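Local coordinates for protein 2,3,4,5-tetrahydropyridine-2,6-dicarboxylate N-succinyltransferase (Campylobacter jejuni, PDB 2RIJ) that probably catalyses the succinyl-CoA-dependent conversion of cyclic tetrahydrodipicolinate into acyclic N-succinyl-L-2-amino-6-oxopimelate, the first step of the succinylase route to lysine, at residues I90-A93 / L94-K98. Residues are numbered along the deposited sequence; the frame is centred on the assembly and turned at random. Where two conformers were deposited one is given.
Sequences IDFA and LSCFK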
loop_
_atom_site.group_PDB
_atom_site.type_symbol
_atom_site.label_atom_id
_atom_site.label_comp_id
_atom_site.label_asym_id
_atom_site.label_seq_id
_atom_site.Cartn_x
_atom_site.Cartn_y
_atom_site.Cartn_z
ATOM N N ILE A 90 -17.716 45.638 -57.044
ATOM C CA ILE A 90 -17.147 46.604 -56.111
ATOM C C ILE A 90 -17.663 48.000 -56.449
ATOM O O ILE A 90 -18.076 48.752 -55.560
ATOM C CB ILE A 90 -15.600 46.550 -56.135
ATOM C CG1 ILE A 90 -15.128 45.206 -55.564
ATOM C CG2 ILE A 90 -15.032 47.687 -55.340
ATOM C CD1 ILE A 90 -13.906 44.622 -56.234
ATOM N N ASP A 91 -17.662 48.342 -57.743
ATOM C CA ASP A 91 -18.151 49.652 -58.185
ATOM C C ASP A 91 -19.663 49.832 -57.921
ATOM O O ASP A 91 -20.110 50.907 -57.491
ATOM C CB ASP A 91 -17.832 49.861 -59.661
ATOM C CG ASP A 91 -16.354 50.126 -59.905
ATOM O OD1 ASP A 91 -15.669 50.703 -59.020
ATOM O OD2 ASP A 91 -15.889 49.764 -61.001
ATOM N N PHE A 92 -20.430 48.768 -58.126
ATOM C CA PHE A 92 -21.839 48.795 -57.830
ATOM C C PHE A 92 -22.028 49.085 -56.340
ATOM O O PHE A 92 -22.835 49.930 -55.984
ATOM C CB PHE A 92 -22.510 47.477 -58.162
ATOM C CG PHE A 92 -23.958 47.432 -57.758
ATOM C CD1 PHE A 92 -24.926 47.959 -58.578
ATOM C CD2 PHE A 92 -24.348 46.885 -56.554
ATOM C CE1 PHE A 92 -26.272 47.941 -58.187
ATOM C CE2 PHE A 92 -25.657 46.872 -56.175
ATOM C CZ PHE A 92 -26.617 47.396 -56.981
ATOM N N ALA A 93 -21.318 48.351 -55.482
ATOM C CA ALA A 93 -21.476 48.492 -54.023
ATOM C C ALA A 93 -21.098 49.923 -53.592
ATOM O O ALA A 93 -21.845 50.577 -52.885
ATOM C CB ALA A 93 -20.626 47.412 -53.265
ATOM N N LEU A 94 -19.964 50.427 -54.077
ATOM C CA LEU A 94 -19.499 51.776 -53.743
ATOM C C LEU A 94 -20.439 52.874 -54.206
ATOM O O LEU A 94 -20.564 53.938 -53.556
ATOM C CB LEU A 94 -18.105 52.017 -54.291
ATOM C CG LEU A 94 -16.980 51.370 -53.462
ATOM C CD1 LEU A 94 -15.680 51.400 -54.246
ATOM C CD2 LEU A 94 -16.867 52.021 -52.073
ATOM N N SER A 95 -21.139 52.633 -55.303
ATOM C CA SER A 95 -22.132 53.594 -55.748
ATOM C C SER A 95 -23.378 53.598 -54.832
ATOM O O SER A 95 -23.915 54.666 -54.532
ATOM C CB SER A 95 -22.476 53.399 -57.231
ATOM O OG SER A 95 -23.320 52.296 -57.445
ATOM N N CYS A 96 -23.815 52.423 -54.366
ATOM C CA CYS A 96 -24.918 52.343 -53.385
ATOM C C CYS A 96 -24.524 53.019 -52.079
ATOM O O CYS A 96 -25.367 53.583 -51.397
ATOM C CB CYS A 96 -25.266 50.897 -53.061
ATOM S SG CYS A 96 -25.893 49.979 -54.442
ATOM N N PHE A 97 -23.236 52.988 -51.760
ATOM C CA PHE A 97 -22.741 53.633 -50.545
ATOM C C PHE A 97 -22.386 55.113 -50.704
ATOM O O PHE A 97 -21.822 55.715 -49.789
ATOM C CB PHE A 97 -21.490 52.916 -50.061
ATOM C CG PHE A 97 -21.746 51.571 -49.413
ATOM C CD1 PHE A 97 -22.563 51.462 -48.284
ATOM C CD2 PHE A 97 -21.066 50.433 -49.854
ATOM C CE1 PHE A 97 -22.735 50.239 -47.642
ATOM C CE2 PHE A 97 -21.258 49.193 -49.215
ATOM C CZ PHE A 97 -22.090 49.107 -48.120
ATOM N N LYS A 98 -22.691 55.686 -51.853
ATOM C CA LYS A 98 -22.383 57.090 -52.130
ATOM C C LYS A 98 -22.639 58.058 -50.960
ATOM O O LYS A 98 -21.736 58.816 -50.621
ATOM C CB LYS A 98 -23.099 57.540 -53.394
ATOM C CG LYS A 98 -22.825 58.981 -53.835
ATOM C CD LYS A 98 -23.514 59.208 -55.180
ATOM C CE LYS A 98 -23.713 60.695 -55.519
ATOM N NZ LYS A 98 -24.834 61.363 -54.766
#
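Cys96 lays its sulfur over one face of the Phe92 ring: SG sits 3.9 Å from the ring centroid and 27° off the ring normal. The nearest ring atom is CE2 of Phe92, 3.6 Å from SG of Cys96, so the sulfur lies off centre, over the CE2–CZ side. Two torsions one turn apart bring the groups together. CG of Phe92 lies anti to the backbone N (chi1 175°) and beside its own carbonyl carbon, the side from which SG of Cys96 approaches, while that SG stands anti to the carbonyl carbon of Cys96.

Beside this pair, the carbonyl oxygen of Phe92, 3.4 Å from SG of Cys96, accepts two hydrogen bonds, besides a weak one from Ser95 N. Cys96 N supplies the main-chain one at 3.1 Å, nearly straight at the hydrogen. Ser95 OG adds a second at 2.8 Å to Phe92 O, meeting the carbonyl at a bent C=O...O angle of 123°; OG, held between the backbone N and carbonyl carbon of Ser95, reaches back to the preceding turn.

One residue further on, the main-chain bond from Phe97 N to Ala93 O (3.0 Å) is the last of the i to i+4 series within 90–98. CD2 of Phe97 also comes within 3.1 Å of Ala93 O, the ring meeting that oxygen obliquely. Ile90 and Leu94 run side by side, CG2 of Ile90 touching CD1 of Leu94 at 3.9 Å.

Further out, Ala93 and Cys96 both rest on Ile62 of helix 57-69, whereas Phe97 packs on Ile109 and Leu112 of helix 107-117, and Asp91 forms a salt bridge with Lys116. Phe97 is the first residue to leave helical backbone angles. The arrangement is the C-terminal end of an amphipathic alpha-helix, 87-96, packed against helices 57-69 and 107-117 in the N-terminal region of the chain, away from the predicted succinyl-CoA site.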